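Local coordinates for folylpolyglutamate synthase protein FOLC (Mycobacterium tuberculosis, PDB 2VOS) that probably catalyses the ATP-dependent addition of L-glutamate to dihydropteroate and of further gamma-linked glutamates to tetrahydrofolate in folate biosynthesis, at residues His32-Arg37 with Ala122-Ile127; Glu340-Arg343 with Phe349-Ala352; Ser360-Thr365 with Gly465-Gly470. One frame throughout, in Å; residues are numbered along the deposited sequence.

Contact 1: His32-Arg37 with Ala122-Ile127; sequences HLLDQR and ATYREI
Leu-33 and Leu-34 meet the ring of Tyr-124 in a small apolar contact between two helices. It lies in the N-terminal part of the chain, away from the ADP and metal sites. Both leucines lie near the C-terminal end of helix 23-34, and the tyrosine lies on helix 117-140. The backbones stay well apart, with Leu-34 CA 9.9 Å from Tyr-124 CA, and the phenol bridges the gap. It can do so because its CG is anti to the backbone N (chi1 171°), which sends the ring out across the space between the helices. Leu-34 CD2 lies 4.0 Å from Tyr-124 CE1, and the two side chains run past each other in opposite directions. Leu-33 crosses the phenol at about a right angle. Its CD1 sits 3.8 Å from Tyr-124 OH.

Polar groups gather round the phenol oxygen. A water accepts from Arg-37 NE at 2.9 Å, in the plane of the guanidinium and at its edge. The same water donates to Tyr-124 OH at 3.0 Å. That hydroxyl is also hydrogen-bonded to Glu-128. Within 32-37, Gln-36 NE2 donates to His-32 O at 3.1 Å. This bond is fairly straight, but the donor stands well above the carbonyl plane.

Several neighbours frame the pair. Leu-34 also packs on Tyr-120 of helix 117-140 and on Val-154 of helix 151-165. Arg-37 forms a salt bridge with Asp-135 of helix 117-140, and Asp-35 forms one with Lys-151 of helix 151-165.

Contact 2: Glu340-Arg343 with Phe349-Ala352; sequences ERMR and FIDA. With ADP (adenosine-5'-diphosphate), chain B.
The ring of Phe-349 is met obliquely by the side chain of Arg-341, whose CG comes within 3.4 Å of Phe-349 CE2. It is this aliphatic carbon that touches; the guanidinium lies farther out, its plane turned 44° from the ring. Phe-370 joins the phenylalanine in an edge-to-face pair.

The motif is a beta hairpin of strands 340-343 and 347-350. It forms one margin of the mixed sheet in the glutamate ligase domain of the Mur ligase family. Arg-341 and Phe-349 are a non-hydrogen-bonded antiparallel pair. Next to them, Glu-340 and Ile-350 are a hydrogen-bonded pair. Glu-340 N donates to Ile-350 O, and Ile-350 N donates to Glu-340 O, both at 2.9 Å.

Glu-340 and Ile-350 share the other face of the hairpin and lie side by side, pointing the same way. Glu-340 OE1 is 3.5 Å from Ile-350 CD1. The carboxylate is held from outside the pair, by a hydrogen bond from Gly-337 N to OE1 and a salt bridge between OE2 and Arg-479. Met-342, present as selenomethionine, crosses Ile-350 at about a right angle. Its chain bends so that CE reaches 3.8 Å from Ile-350 CD1. Helix 472-481 also touches this isoleucine.

Beyond the hairpin pairing, Asp-351 turns its carboxylate to the ribose of ADP. Leu-339 N and Ala-353 N bond to its two oxygens and help to fix its rotation. ADP O3' makes at most a weak bond to this carboxylate, while ADP O2' donates to Asp-351 OD2 at 2.9 Å.

Contact 3: Ser360-Thr365 with Gly465-Gly470; sequences SALAQT and GIVITG
Ala-361 O takes two bonds from Thr-365, on the same helix that sends Leu-362 against Thr-469 and Val-467. Thr-365 OG1 donates to Ala-361 O at 2.7 Å. Thr-365 N donates to that oxygen at 3.0 Å, from the opposite face of the carbonyl plane. The hydroxyl of Thr-365 thus spends its proton within its own helix.

The motif is a beta-alpha-beta crossover. Helix 356-368 follows strand 347-350 and leads on to strand 374-379, passing over strand 464-469, which lies between them in the parallel part of the sheet.

Leu-362 carries the whole contact from the helix side. With CG anti to the backbone N (chi1 172°), it points toward the strand. Val-467 and Thr-469, two residues apart, point toward the helix. Leu-362 and Thr-469 meet tip to tip. All three side chains are buried. The contact lies beside the nucleotide pocket: Ala-361 touches ADP, and Leu-362 also packs on Asp-351, which binds the ribose.

The polar end of Thr-469 is taken by Asp-351 O, just after strand 347-350. One leucine methyl does all the touching. Leu-362 CD2 lies 4.1 Å from Val-467 CG1, 3.9 Å from Thr-469 CG2 and 3.4 Å from Thr-469 OG1.

Overall arrangement
Contacts 2 and 3 belong to one sheet, with their centres about 9 Å apart. Strands 347-350 and 464-469 are neighbours in it, and helix 356-368 follows the first of them. Contact 2 combines backbone pairing with side-chain packing at the sheet margin and runs into the nucleotide site. Contact 3 is fully buried and purely side-chain across its segments. Contact 1 stands apart: its centre is about 31 Å from that of contact 2 and about 35 Å from that of contact 3, on the other side of the chain's centre from contact 3. It is helix-to-helix packing with a water-bridged polar side.

Contact 1: His32-Arg37 with Ala122-Ile127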
loop_
_atom_site.group_PDB
_atom_site.type_symbol
_atom_site.label_atom_id
_atom_site.label_comp_id
_atom_site.label_asym_id
_atom_site.label_seq_id
_atom_site.Cartn_x
_atom_site.Cartn_y
_atom_site.Cartn_z
ATOM N N HIS A 32 4.930 4.947 -21.700
ATOM C CA HIS A 32 4.050 5.439 -22.790
ATOM C C HIS A 32 3.378 4.247 -23.511
ATOM O O HIS A 32 2.179 4.278 -23.774
ATOM C CB HIS A 32 4.831 6.306 -23.789
ATOM C CG HIS A 32 3.962 6.982 -24.818
ATOM N ND1 HIS A 32 2.917 7.822 -24.484
ATOM C CD2 HIS A 32 3.981 6.932 -26.173
ATOM C CE1 HIS A 32 2.332 8.263 -25.583
ATOM N NE2 HIS A 32 2.957 7.738 -26.622
ATOM N N LEU A 33 4.144 3.191 -23.805
ATOM C CA LEU A 33 3.559 1.994 -24.406
ATOM C C LEU A 33 2.594 1.314 -23.463
ATOM O O LEU A 33 1.498 0.944 -23.880
ATOM C CB LEU A 33 4.612 0.933 -24.786
ATOM C CG LEU A 33 5.560 1.291 -25.920
ATOM C CD1 LEU A 33 6.512 0.096 -26.098
ATOM C CD2 LEU A 33 4.781 1.609 -27.179
ATOM N N LEU A 34 3.035 1.070 -22.217
ATOM C CA LEU A 34 2.234 0.316 -21.266
ATOM C C LEU A 34 0.929 1.083 -21.048
ATOM O O LEU A 34 -0.112 0.458 -20.879
ATOM C CB LEU A 34 2.973 0.091 -19.919
ATOM C CG LEU A 34 4.178 -0.854 -19.968
ATOM C CD1 LEU A 34 4.813 -0.952 -18.598
ATOM C CD2 LEU A 34 3.629 -2.206 -20.334
ATOM N N ASP A 35 0.974 2.420 -21.052
ATOM C CA ASP A 35 -0.231 3.201 -20.791
ATOM C C ASP A 35 -1.239 3.098 -21.907
ATOM O O ASP A 35 -2.394 3.528 -21.735
ATOM C CB ASP A 35 0.093 4.661 -20.458
ATOM C CG ASP A 35 0.760 4.807 -19.087
ATOM O OD1 ASP A 35 0.837 3.834 -18.343
ATOM O OD2 ASP A 35 1.205 5.899 -18.730
ATOM N N GLN A 36 -0.820 2.550 -23.061
ATOM C CA GLN A 36 -1.740 2.446 -24.195
ATOM C C GLN A 36 -2.550 1.173 -24.091
ATOM O O GLN A 36 -3.445 0.948 -24.881
ATOM C CB GLN A 36 -1.018 2.507 -25.521
ATOM C CG GLN A 36 -0.563 3.912 -25.826
ATOM C CD GLN A 36 0.365 3.972 -27.025
ATOM O OE1 GLN A 36 -0.072 3.808 -28.162
ATOM N NE2 GLN A 36 1.647 4.220 -26.782
ATOM N N ARG A 37 -2.220 0.344 -23.103
ATOM C CA ARG A 37 -2.884 -0.935 -22.952
ATOM C C ARG A 37 -4.257 -0.731 -22.315
ATOM O O ARG A 37 -5.250 -1.295 -22.763
ATOM C CB ARG A 37 -2.042 -1.860 -22.081
ATOM C CG ARG A 37 -0.861 -2.428 -22.845
ATOM C CD ARG A 37 -0.009 -3.440 -22.098
ATOM N NE ARG A 37 1.043 -3.914 -23.017
ATOM C CZ ARG A 37 0.901 -4.957 -23.834
ATOM N NH1 ARG A 37 -0.200 -5.709 -23.775
ATOM N NH2 ARG A 37 1.860 -5.294 -24.677
ATOM N N ALA A 122 15.221 -2.952 -19.207
ATOM C CA ALA A 122 15.782 -4.232 -19.653
ATOM C C ALA A 122 14.820 -5.373 -19.318
ATOM O O ALA A 122 14.694 -6.305 -20.074
ATOM C CB ALA A 122 17.145 -4.496 -18.979
ATOM N N THR A 123 14.146 -5.298 -18.169
ATOM C CA THR A 123 13.183 -6.345 -17.801
ATOM C C THR A 123 12.004 -6.372 -18.768
ATOM O O THR A 123 11.621 -7.424 -19.237
ATOM C CB THR A 123 12.720 -6.185 -16.333
ATOM O OG1 THR A 123 13.886 -6.243 -15.503
ATOM C CG2 THR A 123 11.793 -7.304 -15.910
ATOM N N TYR A 124 11.465 -5.209 -19.095
ATOM C CA TYR A 124 10.375 -5.116 -20.055
ATOM C C TYR A 124 10.842 -5.666 -21.429
ATOM O O TYR A 124 10.180 -6.523 -22.033
ATOM C CB TYR A 124 9.930 -3.648 -20.203
ATOM C CG TYR A 124 8.961 -3.509 -21.333
ATOM C CD1 TYR A 124 7.635 -3.929 -21.184
ATOM C CD2 TYR A 124 9.362 -3.022 -22.553
ATOM C CE1 TYR A 124 6.740 -3.862 -22.215
ATOM C CE2 TYR A 124 8.494 -2.930 -23.578
ATOM C CZ TYR A 124 7.175 -3.362 -23.422
ATOM O OH TYR A 124 6.288 -3.294 -24.489
ATOM N N ARG A 125 11.997 -5.204 -21.908
ATOM C CA ARG A 125 12.500 -5.634 -23.201
ATOM C C ARG A 125 12.705 -7.131 -23.229
ATOM O O ARG A 125 12.437 -7.791 -24.230
ATOM C CB ARG A 125 13.834 -4.975 -23.514
ATOM C CG ARG A 125 13.799 -3.467 -23.854
ATOM C CD ARG A 125 15.173 -3.114 -24.498
ATOM N NE ARG A 125 15.166 -1.834 -25.202
ATOM C CZ ARG A 125 14.827 -1.700 -26.483
ATOM N NH1 ARG A 125 14.470 -2.776 -27.198
ATOM N NH2 ARG A 125 14.844 -0.492 -27.050
ATOM N N GLU A 126 13.204 -7.703 -22.140
ATOM C CA GLU A 126 13.463 -9.142 -22.167
ATOM C C GLU A 126 12.174 -9.969 -22.240
ATOM O O GLU A 126 12.154 -10.971 -22.955
ATOM C CB GLU A 126 14.355 -9.591 -21.017
ATOM C CG GLU A 126 13.632 -10.179 -19.848
ATOM C CD GLU A 126 14.621 -10.541 -18.715
ATOM O OE1 GLU A 126 15.820 -10.688 -19.001
ATOM O OE2 GLU A 126 14.211 -10.663 -17.561
ATOM N N ILE A 127 11.092 -9.562 -21.551
ATOM C CA ILE A 127 9.838 -10.296 -21.711
ATOM C C ILE A 127 8.967 -9.877 -22.909
ATOM O O ILE A 127 8.104 -10.654 -23.342
ATOM C CB ILE A 127 8.992 -10.348 -20.445
ATOM C CG1 ILE A 127 8.384 -8.987 -20.142
ATOM C CG2 ILE A 127 9.821 -10.899 -19.231
ATOM C CD1 ILE A 127 7.198 -9.121 -19.134
HETATM O O HOH W 1 3.382 -2.677 -24.088
#

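Contact 2: Glu340-Arg343 with Phe349-Ala352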
loop_
_atom_site.group_PDB
_atom_site.type_symbol
_atom_site.label_atom_id
_atom_site.label_comp_id
_atom_site.label_asym_id
_atom_site.label_seq_id
_atom_site.Cartn_x
_atom_site.Cartn_y
_atom_site.Cartn_z
ATOM N N GLU A 340 4.045 10.553 6.106
ATOM C CA GLU A 340 5.456 10.818 5.991
ATOM C C GLU A 340 5.657 12.341 6.053
ATOM O O GLU A 340 5.018 13.093 5.319
ATOM C CB GLU A 340 5.999 10.269 4.654
ATOM C CG GLU A 340 7.524 10.393 4.537
ATOM C CD GLU A 340 8.028 9.965 3.170
ATOM O OE1 GLU A 340 7.182 9.808 2.256
ATOM O OE2 GLU A 340 9.259 9.838 2.985
ATOM N N ARG A 341 6.562 12.792 6.895
ATOM C CA ARG A 341 6.818 14.227 7.056
ATOM C C ARG A 341 7.799 14.708 6.036
ATOM O O ARG A 341 8.924 14.165 5.959
ATOM C CB ARG A 341 7.471 14.453 8.406
ATOM C CG ARG A 341 6.507 14.719 9.514
ATOM C CD ARG A 341 7.193 15.503 10.688
ATOM N NE ARG A 341 8.503 14.967 11.112
ATOM C CZ ARG A 341 9.389 15.640 11.853
ATOM N NH1 ARG A 341 9.096 16.875 12.321
ATOM N NH2 ARG A 341 10.559 15.088 12.157
HETATM N N MSE A 342 7.393 15.729 5.277
HETATM C CA MSE A 342 8.251 16.336 4.260
HETATM C C MSE A 342 9.122 17.440 4.857
HETATM O O MSE A 342 10.208 17.715 4.312
HETATM C CB MSE A 342 7.429 16.986 3.114
HETATM C CG MSE A 342 6.589 16.016 2.291
HETATM SE SE MSE A 342 7.692 14.807 1.287
HETATM C CE MSE A 342 7.761 13.348 2.600
ATOM N N ARG A 343 8.655 18.082 5.932
ATOM C CA ARG A 343 9.451 19.098 6.586
ATOM C C ARG A 343 8.764 19.485 7.903
ATOM O O ARG A 343 7.664 18.992 8.182
ATOM C CB ARG A 343 9.516 20.378 5.716
ATOM C CG ARG A 343 8.099 21.013 5.457
ATOM C CD ARG A 343 8.153 22.498 4.897
ATOM N NE ARG A 343 8.835 23.318 5.894
ATOM C CZ ARG A 343 10.063 23.779 5.758
ATOM N NH1 ARG A 343 10.690 23.580 4.593
ATOM N NH2 ARG A 343 10.619 24.504 6.750
ATOM N N PHE A 349 2.793 16.916 6.084
ATOM C CA PHE A 349 2.707 15.466 5.938
ATOM C C PHE A 349 2.173 15.148 4.588
ATOM O O PHE A 349 1.346 15.910 4.052
ATOM C CB PHE A 349 1.667 14.906 6.890
ATOM C CG PHE A 349 2.141 14.812 8.290
ATOM C CD1 PHE A 349 1.800 15.795 9.221
ATOM C CD2 PHE A 349 2.887 13.740 8.693
ATOM C CE1 PHE A 349 2.230 15.667 10.529
ATOM C CE2 PHE A 349 3.321 13.635 10.028
ATOM C CZ PHE A 349 2.950 14.596 10.919
ATOM N N ILE A 350 2.567 13.994 4.064
ATOM C CA ILE A 350 1.846 13.448 2.947
ATOM C C ILE A 350 1.332 12.099 3.410
ATOM O O ILE A 350 2.024 11.391 4.175
ATOM C CB ILE A 350 2.744 13.254 1.677
ATOM C CG1 ILE A 350 3.931 12.273 1.977
ATOM C CG2 ILE A 350 3.164 14.640 1.081
ATOM C CD1 ILE A 350 4.818 11.925 0.702
ATOM N N ASP A 351 0.145 11.734 2.923
ATOM C CA ASP A 351 -0.482 10.489 3.275
ATOM C C ASP A 351 -1.386 10.008 2.146
ATOM O O ASP A 351 -2.228 10.767 1.631
ATOM C CB ASP A 351 -1.252 10.592 4.592
ATOM C CG ASP A 351 -1.649 9.190 5.116
ATOM O OD1 ASP A 351 -0.839 8.467 5.700
ATOM O OD2 ASP A 351 -2.746 8.757 4.855
ATOM N N ALA A 352 -1.235 8.739 1.767
ATOM C CA ALA A 352 -1.956 8.148 0.663
ATOM C C ALA A 352 -3.443 7.827 1.004
ATOM O O ALA A 352 -4.144 7.275 0.133
ATOM C CB ALA A 352 -1.259 6.843 0.229
HETATM P PB ADP B . -2.594 -0.531 0.758
HETATM O O1B ADP B . -1.337 -1.016 0.085
HETATM O O2B ADP B . -3.353 0.472 -0.066
HETATM O O3B ADP B . -3.468 -1.581 1.374
HETATM P PA ADP B . -0.862 1.189 2.441
HETATM O O1A ADP B . -0.355 1.817 1.151
HETATM O O2A ADP B . 0.024 0.690 3.570
HETATM O O3A ADP B . -2.142 0.216 2.130
HETATM O "O5'" ADP B . -1.661 2.425 3.131
HETATM C "C5'" ADP B . -2.539 3.325 2.439
HETATM C "C4'" ADP B . -3.103 4.268 3.524
HETATM O "O4'" ADP B . -3.930 3.493 4.436
HETATM C "C3'" ADP B . -2.051 4.846 4.469
HETATM O "O3'" ADP B . -1.696 6.161 4.092
HETATM C "C2'" ADP B . -2.662 4.985 5.834
HETATM O "O2'" ADP B . -3.521 6.176 5.794
HETATM C "C1'" ADP B . -3.687 3.881 5.812
HETATM N N9 ADP B . -3.306 2.598 6.471
HETATM C C8 ADP B . -2.220 1.774 6.295
HETATM N N7 ADP B . -2.345 0.669 7.088
HETATM C C5 ADP B . -3.572 0.745 7.682
HETATM C C6 ADP B . -4.366 -0.081 8.599
HETATM N N6 ADP B . -3.886 -1.254 9.064
HETATM N N1 ADP B . -5.546 0.417 8.985
HETATM C C2 ADP B . -6.072 1.613 8.612
HETATM N N3 ADP B . -5.422 2.429 7.741
HETATM C C4 ADP B . -4.189 2.023 7.292
#

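Contact 3: Ser360-Thr365 with Gly465-Gly470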
loop_
_atom_site.group_PDB
_atom_site.type_symbol
_atom_site.label_atom_id
_atom_site.label_comp_id
_atom_site.label_asym_id
_atom_site.label_seq_id
_atom_site.Cartn_x
_atom_site.Cartn_y
_atom_site.Cartn_z
ATOM N N SER A 360 -9.649 7.835 8.598
ATOM C CA SER A 360 -9.806 7.708 10.031
ATOM C C SER A 360 -8.469 7.403 10.767
ATOM O O SER A 360 -8.188 8.011 11.817
ATOM C CB SER A 360 -10.916 6.696 10.343
ATOM O OG SER A 360 -10.865 6.391 11.706
ATOM N N ALA A 361 -7.618 6.515 10.195
ATOM C CA ALA A 361 -6.316 6.193 10.843
ATOM C C ALA A 361 -5.428 7.446 10.843
ATOM O O ALA A 361 -4.795 7.781 11.860
ATOM C CB ALA A 361 -5.630 5.063 10.130
ATOM N N LEU A 362 -5.433 8.147 9.704
ATOM C CA LEU A 362 -4.742 9.394 9.569
ATOM C C LEU A 362 -5.222 10.440 10.611
ATOM O O LEU A 362 -4.386 11.078 11.287
ATOM C CB LEU A 362 -4.921 9.927 8.130
ATOM C CG LEU A 362 -4.425 11.322 7.796
ATOM C CD1 LEU A 362 -2.901 11.537 8.171
ATOM C CD2 LEU A 362 -4.670 11.674 6.268
ATOM N N ALA A 363 -6.547 10.610 10.763
ATOM C CA ALA A 363 -7.082 11.652 11.662
ATOM C C ALA A 363 -6.713 11.277 13.109
ATOM O O ALA A 363 -6.271 12.135 13.894
ATOM C CB ALA A 363 -8.634 11.763 11.514
ATOM N N GLN A 364 -6.877 10.000 13.472
ATOM C CA GLN A 364 -6.575 9.600 14.836
ATOM C C GLN A 364 -5.088 9.822 15.173
ATOM O O GLN A 364 -4.761 10.224 16.311
ATOM C CB GLN A 364 -6.887 8.145 15.057
ATOM C CG GLN A 364 -8.373 7.882 15.216
ATOM C CD GLN A 364 -8.612 6.404 15.372
ATOM O OE1 GLN A 364 -8.289 5.837 16.421
ATOM N NE2 GLN A 364 -9.115 5.751 14.316
ATOM N N THR A 365 -4.217 9.506 14.215
ATOM C CA THR A 365 -2.774 9.669 14.404
ATOM C C THR A 365 -2.411 11.155 14.598
ATOM O O THR A 365 -1.622 11.517 15.504
ATOM C CB THR A 365 -2.012 9.100 13.202
ATOM O OG1 THR A 365 -2.391 7.729 13.016
ATOM C CG2 THR A 365 -0.449 9.142 13.440
ATOM N N GLY A 465 0.386 22.739 10.767
ATOM C CA GLY A 465 0.721 21.749 9.745
ATOM C C GLY A 465 -0.233 21.732 8.557
ATOM O O GLY A 465 -1.352 22.255 8.608
ATOM N N ILE A 466 0.264 21.133 7.491
ATOM C CA ILE A 466 -0.434 20.944 6.243
ATOM C C ILE A 466 -0.399 19.432 5.995
ATOM O O ILE A 466 0.659 18.791 6.146
ATOM C CB ILE A 466 0.326 21.627 5.119
ATOM C CG1 ILE A 466 0.368 23.122 5.407
ATOM C CG2 ILE A 466 -0.394 21.457 3.796
ATOM C CD1 ILE A 466 1.340 23.855 4.578
ATOM N N VAL A 467 -1.552 18.861 5.662
ATOM C CA VAL A 467 -1.621 17.432 5.440
ATOM C C VAL A 467 -2.169 17.201 4.045
ATOM O O VAL A 467 -3.300 17.609 3.696
ATOM C CB VAL A 467 -2.547 16.773 6.453
ATOM C CG1 VAL A 467 -2.609 15.274 6.168
ATOM C CG2 VAL A 467 -2.022 17.042 7.866
ATOM N N ILE A 468 -1.311 16.633 3.204
ATOM C CA ILE A 468 -1.650 16.451 1.798
ATOM C C ILE A 468 -2.082 14.987 1.627
ATOM O O ILE A 468 -1.273 14.058 1.818
ATOM C CB ILE A 468 -0.387 16.740 0.928
ATOM C CG1 ILE A 468 0.122 18.155 1.272
ATOM C CG2 ILE A 468 -0.627 16.448 -0.595
ATOM C CD1 ILE A 468 1.570 18.436 0.806
ATOM N N THR A 469 -3.332 14.758 1.205
ATOM C CA THR A 469 -3.848 13.390 1.252
ATOM C C THR A 469 -5.020 13.206 0.262
ATOM O O THR A 469 -5.355 14.134 -0.527
ATOM C CB THR A 469 -4.284 13.074 2.717
ATOM O OG1 THR A 469 -4.591 11.701 2.854
ATOM C CG2 THR A 469 -5.577 13.909 3.150
ATOM N N GLY A 470 -5.626 12.011 0.277
ATOM C CA GLY A 470 -6.879 11.818 -0.484
ATOM C C GLY A 470 -6.702 10.754 -1.556
ATOM O O GLY A 470 -7.699 10.133 -2.017
#